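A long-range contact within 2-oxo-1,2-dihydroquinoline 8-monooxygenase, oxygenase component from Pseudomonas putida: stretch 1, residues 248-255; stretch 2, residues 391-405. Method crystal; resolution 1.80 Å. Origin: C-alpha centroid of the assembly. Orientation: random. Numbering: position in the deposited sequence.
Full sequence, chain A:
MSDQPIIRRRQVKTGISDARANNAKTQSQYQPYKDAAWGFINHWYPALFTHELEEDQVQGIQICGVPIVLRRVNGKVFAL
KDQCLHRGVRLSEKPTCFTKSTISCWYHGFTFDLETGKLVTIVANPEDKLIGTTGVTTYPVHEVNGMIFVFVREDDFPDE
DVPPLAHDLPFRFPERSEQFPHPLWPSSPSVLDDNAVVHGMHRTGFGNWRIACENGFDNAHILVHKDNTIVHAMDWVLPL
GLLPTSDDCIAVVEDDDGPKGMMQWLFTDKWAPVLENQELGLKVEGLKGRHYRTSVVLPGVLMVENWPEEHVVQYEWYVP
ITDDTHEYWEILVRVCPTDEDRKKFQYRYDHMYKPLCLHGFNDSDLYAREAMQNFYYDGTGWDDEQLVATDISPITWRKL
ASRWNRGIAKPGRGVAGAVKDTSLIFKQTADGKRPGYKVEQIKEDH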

ATOM      1  N   ASP A 248     -15.624  -6.945  43.311  1.00 46.58           N
ATOM      2  CA  ASP A 248     -16.800  -6.316  42.728  1.00 44.26           C
ATOM      3  C   ASP A 248     -16.579  -4.831  42.439  1.00 41.07           C
ATOM      4  O   ASP A 248     -17.503  -4.030  42.551  1.00 42.17           O
ATOM      5  CB  ASP A 248     -17.989  -6.480  43.673  1.00 48.34           C
ATOM      6  CG  ASP A 248     -17.738  -5.864  45.038  1.00 49.67           C
ATOM      7  OD1 ASP A 248     -18.694  -5.821  45.840  1.00 52.75           O
ATOM      8  OD2 ASP A 248     -16.599  -5.426  45.313  1.00 52.83           O
ATOM      9  N   CYS A 249     -15.357  -4.463  42.074  1.00 36.02           N
ATOM     10  CA  CYS A 249     -15.045  -3.073  41.761  1.00 32.02           C
ATOM     11  C   CYS A 249     -15.817  -2.637  40.520  1.00 29.51           C
ATOM     12  O   CYS A 249     -15.961  -1.447  40.251  1.00 28.08           O
ATOM     13  CB  CYS A 249     -13.550  -2.913  41.507  1.00 32.02           C
ATOM     14  SG  CYS A 249     -12.971  -3.936  40.142  1.00 30.96           S
ATOM     15  N   ILE A 250     -16.308  -3.617  39.764  1.00 26.21           N
ATOM     16  CA  ILE A 250     -17.073  -3.352  38.550  1.00 23.05           C
ATOM     17  C   ILE A 250     -18.389  -4.123  38.595  1.00 22.39           C
ATOM     18  O   ILE A 250     -18.420  -5.284  38.988  1.00 22.05           O
ATOM     19  CB  ILE A 250     -16.285  -3.789  37.282  1.00 22.07           C
ATOM     20  CG1 ILE A 250     -14.977  -2.997  37.177  1.00 19.83           C
ATOM     21  CG2 ILE A 250     -17.144  -3.595  36.034  1.00 21.62           C
ATOM     22  CD1 ILE A 250     -14.099  -3.416  36.021  1.00 21.46           C
ATOM     23  N   ALA A 251     -19.477  -3.473  38.202  1.00 21.05           N
ATOM     24  CA  ALA A 251     -20.779  -4.117  38.188  1.00 20.34           C
ATOM     25  C   ALA A 251     -21.178  -4.429  36.749  1.00 20.84           C
ATOM     26  O   ALA A 251     -21.279  -3.526  35.909  1.00 19.48           O
ATOM     27  CB  ALA A 251     -21.819  -3.208  38.837  1.00 20.30           C
ATOM     28  N   VAL A 252     -21.397  -5.709  36.461  1.00 20.50           N
ATOM     29  CA  VAL A 252     -21.795  -6.125  35.123  1.00 21.24           C
ATOM     30  C   VAL A 252     -23.317  -6.172  35.027  1.00 22.82           C
ATOM     31  O   VAL A 252     -23.979  -6.829  35.836  1.00 21.02           O
ATOM     32  CB  VAL A 252     -21.221  -7.522  34.773  1.00 21.87           C
ATOM     33  CG1 VAL A 252     -21.564  -7.888  33.331  1.00 22.78           C
ATOM     34  CG2 VAL A 252     -19.711  -7.532  34.969  1.00 22.03           C
ATOM     35  N   VAL A 253     -23.865  -5.460  34.044  1.00 23.52           N
ATOM     36  CA  VAL A 253     -25.306  -5.423  33.836  1.00 28.45           C
ATOM     37  C   VAL A 253     -25.627  -6.314  32.648  1.00 31.77           C
ATOM     38  O   VAL A 253     -25.062  -6.158  31.569  1.00 31.03           O
ATOM     39  CB  VAL A 253     -25.805  -3.995  33.569  1.00 27.91           C
ATOM     40  CG1 VAL A 253     -27.327  -3.994  33.474  1.00 28.06           C
ATOM     41  CG2 VAL A 253     -25.343  -3.083  34.677  1.00 29.17           C
ATOM     42  N   GLU A 254     -26.533  -7.258  32.864  1.00 36.42           N
ATOM     43  CA  GLU A 254     -26.898  -8.228  31.839  1.00 42.51           C
ATOM     44  C   GLU A 254     -28.387  -8.445  31.600  1.00 46.82           C
ATOM     45  O   GLU A 254     -28.756  -9.473  31.017  1.00 48.67           O
ATOM     46  CB  GLU A 254     -26.306  -9.584  32.201  1.00 42.65           C
ATOM     47  CG  GLU A 254     -25.039  -9.913  31.524  1.00 43.74           C
ATOM     48  CD  GLU A 254     -24.353 -11.081  32.164  1.00 44.03           C
ATOM     49  OE1 GLU A 254     -24.595 -12.241  31.843  1.00 47.23           O
ATOM     50  OE2 GLU A 254     -23.544 -10.843  33.037  1.00 46.75           O
ATOM     51  N   ASP A 255     -29.233  -7.517  32.047  1.00 52.09           N
ATOM     52  CA  ASP A 255     -30.673  -7.663  31.875  1.00 58.06           C
ATOM     53  C   ASP A 255     -31.106  -7.540  30.443  1.00 60.65           C
ATOM     54  O   ASP A 255     -30.496  -6.865  29.606  1.00 62.76           O
ATOM     55  CB  ASP A 255     -31.468  -6.630  32.654  1.00 62.46           C
ATOM     56  CG  ASP A 255     -31.124  -6.597  34.105  1.00 64.25           C
ATOM     57  OD1 ASP A 255     -31.525  -5.608  34.722  1.00 67.54           O
ATOM     58  OD2 ASP A 255     -30.481  -7.526  34.639  1.00 66.66           O
ATOM     59  N   ASP A 391      -6.034  -4.597  34.740  1.00 13.42           N
ATOM     60  CA  ASP A 391      -6.683  -4.974  33.496  1.00 13.34           C
ATOM     61  C   ASP A 391      -7.963  -5.754  33.719  1.00 14.00           C
ATOM     62  O   ASP A 391      -8.520  -6.334  32.794  1.00 14.01           O
ATOM     63  CB  ASP A 391      -5.706  -5.754  32.620  1.00 10.99           C
ATOM     64  CG  ASP A 391      -4.620  -4.863  32.051  1.00 11.10           C
ATOM     65  OD1 ASP A 391      -3.433  -5.253  32.062  1.00 11.57           O
ATOM     66  OD2 ASP A 391      -4.971  -3.757  31.586  1.00 11.11           O
ATOM     67  N   ILE A 392      -8.445  -5.762  34.954  1.00 15.30           N
ATOM     68  CA  ILE A 392      -9.688  -6.450  35.231  1.00 16.02           C
ATOM     69  C   ILE A 392     -10.808  -5.702  34.511  1.00 16.58           C
ATOM     70  O   ILE A 392     -11.876  -6.265  34.236  1.00 15.51           O
ATOM     71  CB  ILE A 392     -10.006  -6.485  36.734  1.00 16.82           C
ATOM     72  CG1 ILE A 392     -11.368  -7.136  36.936  1.00 17.44           C
ATOM     73  CG2 ILE A 392     -10.014  -5.077  37.306  1.00 15.66           C
ATOM     74  CD1 ILE A 392     -11.427  -8.077  38.058  1.00 20.70           C
ATOM     75  N   SER A 393     -10.563  -4.428  34.219  1.00 17.06           N
ATOM     76  CA  SER A 393     -11.544  -3.605  33.523  1.00 17.61           C
ATOM     77  C   SER A 393     -11.727  -4.088  32.094  1.00 15.55           C
ATOM     78  O   SER A 393     -12.804  -4.560  31.726  1.00 15.96           O
ATOM     79  CB  SER A 393     -11.104  -2.138  33.492  1.00 21.18           C
ATOM     80  OG  SER A 393     -11.089  -1.577  34.783  1.00 26.98           O
ATOM     81  N   PRO A 394     -10.675  -3.977  31.264  1.00 13.90           N
ATOM     82  CA  PRO A 394     -10.844  -4.434  29.884  1.00 13.19           C
ATOM     83  C   PRO A 394     -11.236  -5.907  29.762  1.00 12.37           C
ATOM     84  O   PRO A 394     -12.033  -6.260  28.894  1.00 11.53           O
ATOM     85  CB  PRO A 394      -9.491  -4.107  29.233  1.00 12.06           C
ATOM     86  CG  PRO A 394      -8.523  -4.143  30.385  1.00 12.53           C
ATOM     87  CD  PRO A 394      -9.297  -3.499  31.506  1.00 13.47           C
ATOM     88  N   ILE A 395     -10.691  -6.761  30.624  1.00 12.85           N
ATOM     89  CA  ILE A 395     -11.019  -8.185  30.570  1.00 12.02           C
ATOM     90  C   ILE A 395     -12.513  -8.390  30.817  1.00 12.42           C
ATOM     91  O   ILE A 395     -13.176  -9.141  30.097  1.00 11.35           O
ATOM     92  CB  ILE A 395     -10.189  -8.987  31.600  1.00 14.82           C
ATOM     93  CG1 ILE A 395      -8.706  -8.947  31.205  1.00 14.12           C
ATOM     94  CG2 ILE A 395     -10.697 -10.426  31.685  1.00 11.89           C
ATOM     95  CD1 ILE A 395      -7.777  -9.621  32.188  1.00 15.68           C
ATOM     96  N   THR A 396     -13.049  -7.704  31.820  1.00 12.32           N
ATOM     97  CA  THR A 396     -14.464  -7.823  32.132  1.00 14.15           C
ATOM     98  C   THR A 396     -15.298  -7.367  30.943  1.00 13.62           C
ATOM     99  O   THR A 396     -16.359  -7.933  30.667  1.00 13.79           O
ATOM    100  CB  THR A 396     -14.836  -6.976  33.357  1.00 14.64           C
ATOM    101  OG1 THR A 396     -14.081  -7.424  34.484  1.00 14.36           O
ATOM    102  CG2 THR A 396     -16.325  -7.105  33.667  1.00 16.06           C
ATOM    103  N   TRP A 397     -14.821  -6.339  30.244  1.00 11.72           N
ATOM    104  CA  TRP A 397     -15.539  -5.831  29.080  1.00 11.30           C
ATOM    105  C   TRP A 397     -15.479  -6.842  27.940  1.00 10.29           C
ATOM    106  O   TRP A 397     -16.489  -7.100  27.283  1.00 12.13           O
ATOM    107  CB  TRP A 397     -14.959  -4.473  28.656  1.00 10.83           C
ATOM    108  CG  TRP A 397     -15.027  -4.180  27.174  1.00  8.28           C
ATOM    109  CD1 TRP A 397     -13.980  -4.151  26.296  1.00  9.47           C
ATOM    110  CD2 TRP A 397     -16.202  -3.901  26.404  1.00  8.72           C
ATOM    111  NE1 TRP A 397     -14.430  -3.872  25.027  1.00  7.69           N
ATOM    112  CE2 TRP A 397     -15.790  -3.715  25.063  1.00  6.87           C
ATOM    113  CE3 TRP A 397     -17.564  -3.790  26.716  1.00  6.14           C
ATOM    114  CZ2 TRP A 397     -16.691  -3.430  24.035  1.00  5.95           C
ATOM    115  CZ3 TRP A 397     -18.462  -3.507  25.692  1.00  6.83           C
ATOM    116  CH2 TRP A 397     -18.017  -3.330  24.365  1.00  4.69           C
ATOM    117  N   ARG A 398     -14.309  -7.434  27.719  1.00 10.15           N
ATOM    118  CA  ARG A 398     -14.164  -8.417  26.652  1.00 12.19           C
ATOM    119  C   ARG A 398     -15.080  -9.609  26.881  1.00 11.76           C
ATOM    120  O   ARG A 398     -15.705 -10.104  25.945  1.00 12.00           O
ATOM    121  CB  ARG A 398     -12.713  -8.894  26.544  1.00 11.07           C
ATOM    122  CG  ARG A 398     -11.729  -7.815  26.099  1.00 12.49           C
ATOM    123  CD  ARG A 398     -10.377  -8.429  25.851  1.00  8.12           C
ATOM    124  NE  ARG A 398      -9.329  -7.431  25.688  1.00  9.95           N
ATOM    125  CZ  ARG A 398      -8.028  -7.724  25.696  1.00  7.37           C
ATOM    126  NH1 ARG A 398      -7.118  -6.774  25.545  1.00  7.35           N
ATOM    127  NH2 ARG A 398      -7.641  -8.983  25.863  1.00  7.79           N
ATOM    128  N   LYS A 399     -15.167 -10.070  28.123  1.00 12.55           N
ATOM    129  CA  LYS A 399     -16.019 -11.204  28.441  1.00 12.12           C
ATOM    130  C   LYS A 399     -17.494 -10.913  28.195  1.00 12.45           C
ATOM    131  O   LYS A 399     -18.187 -11.711  27.573  1.00 12.98           O
ATOM    132  CB  LYS A 399     -15.831 -11.617  29.899  1.00 15.42           C
ATOM    133  CG  LYS A 399     -14.491 -12.239  30.212  1.00 15.41           C
ATOM    134  CD  LYS A 399     -14.478 -12.739  31.641  1.00 18.72           C
ATOM    135  CE  LYS A 399     -13.137 -13.332  32.017  1.00 21.73           C
ATOM    136  NZ  LYS A 399     -13.183 -13.914  33.390  1.00 22.22           N
ATOM    137  N   LEU A 400     -17.980  -9.778  28.687  1.00 11.59           N
ATOM    138  CA  LEU A 400     -19.383  -9.436  28.510  1.00 10.80           C
ATOM    139  C   LEU A 400     -19.699  -9.176  27.041  1.00 10.44           C
ATOM    140  O   LEU A 400     -20.788  -9.483  26.571  1.00 10.93           O
ATOM    141  CB  LEU A 400     -19.753  -8.218  29.370  1.00 10.86           C
ATOM    142  CG  LEU A 400     -19.419  -6.788  28.928  1.00 13.00           C
ATOM    143  CD1 LEU A 400     -20.516  -6.236  28.028  1.00 11.47           C
ATOM    144  CD2 LEU A 400     -19.287  -5.918  30.155  1.00 15.52           C
ATOM    145  N   ALA A 401     -18.747  -8.612  26.311  1.00 10.43           N
ATOM    146  CA  ALA A 401     -18.960  -8.339  24.889  1.00 11.61           C
ATOM    147  C   ALA A 401     -19.065  -9.669  24.139  1.00 11.14           C
ATOM    148  O   ALA A 401     -19.876  -9.818  23.221  1.00 11.84           O
ATOM    149  CB  ALA A 401     -17.808  -7.511  24.340  1.00  9.62           C
ATOM    150  N   SER A 402     -18.240 -10.633  24.534  1.00 11.10           N
ATOM    151  CA  SER A 402     -18.250 -11.946  23.894  1.00 13.55           C
ATOM    152  C   SER A 402     -19.573 -12.652  24.155  1.00 14.89           C
ATOM    153  O   SER A 402     -20.113 -13.324  23.277  1.00 16.03           O
ATOM    154  CB  SER A 402     -17.108 -12.818  24.418  1.00 10.83           C
ATOM    155  OG  SER A 402     -15.841 -12.232  24.179  1.00  8.63           O
ATOM    156  N   ARG A 403     -20.102 -12.486  25.359  1.00 17.12           N
ATOM    157  CA  ARG A 403     -21.354 -13.129  25.726  1.00 21.11           C
ATOM    158  C   ARG A 403     -22.625 -12.505  25.171  1.00 19.56           C
ATOM    159  O   ARG A 403     -23.558 -13.225  24.827  1.00 18.88           O
ATOM    160  CB  ARG A 403     -21.457 -13.217  27.246  1.00 29.02           C
ATOM    161  CG  ARG A 403     -20.539 -14.266  27.851  1.00 39.34           C
ATOM    162  CD  ARG A 403     -20.627 -14.248  29.366  1.00 49.35           C
ATOM    163  NE  ARG A 403     -19.838 -13.172  29.950  1.00 57.87           N
ATOM    164  CZ  ARG A 403     -20.232 -12.413  30.970  1.00 60.48           C
ATOM    165  NH1 ARG A 403     -21.416 -12.600  31.533  1.00 62.38           N
ATOM    166  NH2 ARG A 403     -19.436 -11.465  31.441  1.00 60.57           N
ATOM    167  N   TRP A 404     -22.665 -11.179  25.058  1.00 18.25           N
ATOM    168  CA  TRP A 404     -23.875 -10.520  24.582  1.00 15.49           C
ATOM    169  C   TRP A 404     -23.921  -9.819  23.230  1.00 14.14           C
ATOM    170  O   TRP A 404     -24.937  -9.206  22.910  1.00 12.29           O
ATOM    171  CB  TRP A 404     -24.361  -9.533  25.642  1.00 17.96           C
ATOM    172  CG  TRP A 404     -24.714 -10.203  26.913  1.00 20.84           C
ATOM    173  CD1 TRP A 404     -23.910 -10.394  27.994  1.00 22.13           C
ATOM    174  CD2 TRP A 404     -25.945 -10.854  27.205  1.00 22.65           C
ATOM    175  NE1 TRP A 404     -24.566 -11.131  28.948  1.00 22.99           N
ATOM    176  CE2 TRP A 404     -25.820 -11.426  28.488  1.00 23.78           C
ATOM    177  CE3 TRP A 404     -27.146 -11.011  26.502  1.00 22.65           C
ATOM    178  CZ2 TRP A 404     -26.847 -12.147  29.084  1.00 25.17           C
ATOM    179  CZ3 TRP A 404     -28.163 -11.726  27.093  1.00 24.72           C
ATOM    180  CH2 TRP A 404     -28.007 -12.284  28.372  1.00 25.00           C
ATOM    181  N   ASN A 405     -22.863  -9.891  22.430  1.00 11.22           N
ATOM    182  CA  ASN A 405     -22.913  -9.219  21.137  1.00 11.54           C
ATOM    183  C   ASN A 405     -23.993  -9.901  20.308  1.00 13.09           C
ATOM    184  O   ASN A 405     -24.291 -11.074  20.541  1.00 12.51           O
ATOM    185  CB  ASN A 405     -21.547  -9.291  20.446  1.00 11.38           C
ATOM    186  CG  ASN A 405     -21.212 -10.673  19.940  1.00 11.75           C
ATOM    187  OD1 ASN A 405     -21.712 -11.099  18.904  1.00 12.07           O
ATOM    188  ND2 ASN A 405     -20.356 -11.384  20.668  1.00 11.71           N
TER

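Strand 250-253 runs alongside helix 392-404, with an angle of 7° between their directions and axes 10.2 Å apart at closest approach. The contact buries 433 Å², counting both sides. It is apolar at the start of the strand and charged just past its end.

The strand alternation sets which side chains take part. Ile-250 and Val-252 point toward the helix; Ala-251 and Val-253 point away. On the helix, Ile-392, Thr-396, Leu-400, Arg-403 and Trp-404 point toward the strand. Ile-392, Thr-396 and Leu-400 are four residues apart, about one turn, and so fall along one side; the adjacent Arg-403 and Trp-404 follow a turn later.

Ile-250 is m at chi1 and t at chi2. This extended form carries CD1 of Ile-250 to the helix backbone, 3.6 Å from CA of Ser-393. The same CD1 of Ile-250 lies 3.7 Å from Ser-393 OG and 4.0 Å from the carbonyl O of Ile-392. The small side chain of Ser-393 is directed sideways, and the isoleucine tip rests against the first turn. Next to Ile-250, Cys-249 is p at chi1 and its SG lies 4.3 Å from CG2 of Ile-392. Cys-249 is buried and points toward the helix; its short apolar side chain makes a loose contact there.

Thr-396 is m. OG1 of Thr-396 donates a hydrogen bond to the carbonyl O of Ile-392, a short 2.5 Å. The hydroxyl is thus satisfied within the helix, and the methyl CG2 of Thr-396 meets CG2 of Val-252 at 3.7 Å. Val-252 is t at chi1. The other methyl of Val-252, CG1, lies 4.4 Å from CB of Leu-400, so the branched side chain touches two successive turns. Leu-400 is buried and has chi angles of 80° and 86°, both p. Its CA-to-CB bond points toward the strand, and the apolar side chain suits a buried place beside Val-252.

Glu-254 follows the strand. Its CB points sideways, but the end of the side chain comes nearer the helix. Chi1 is -98°, between wells; chi2 is t, and chi3 is 87°. The carboxylate reaches two partners. OE2 of Glu-254 forms a salt bridge with NH1 of Arg-403 at 3.1 Å, near the guanidinium plane and at its edge. OE1 of Glu-254 accepts a weak hydrogen bond from NE1 of Trp-404 at 3.1 Å; NE1 is modelled too close to a neighbouring atom, so its position is less certain.

Arg-403 is m, t, m through chi3. The bend at chi3 accompanies a weak hydrogen bond from NE of Arg-403 to the carbonyl O of Lys-399, 3.2 Å away. The guanidinium therefore serves both its own helix and Glu-254. Trp-404 is m at chi1 with chi2 at 93°, and its indole NE1 makes the weak bond already described.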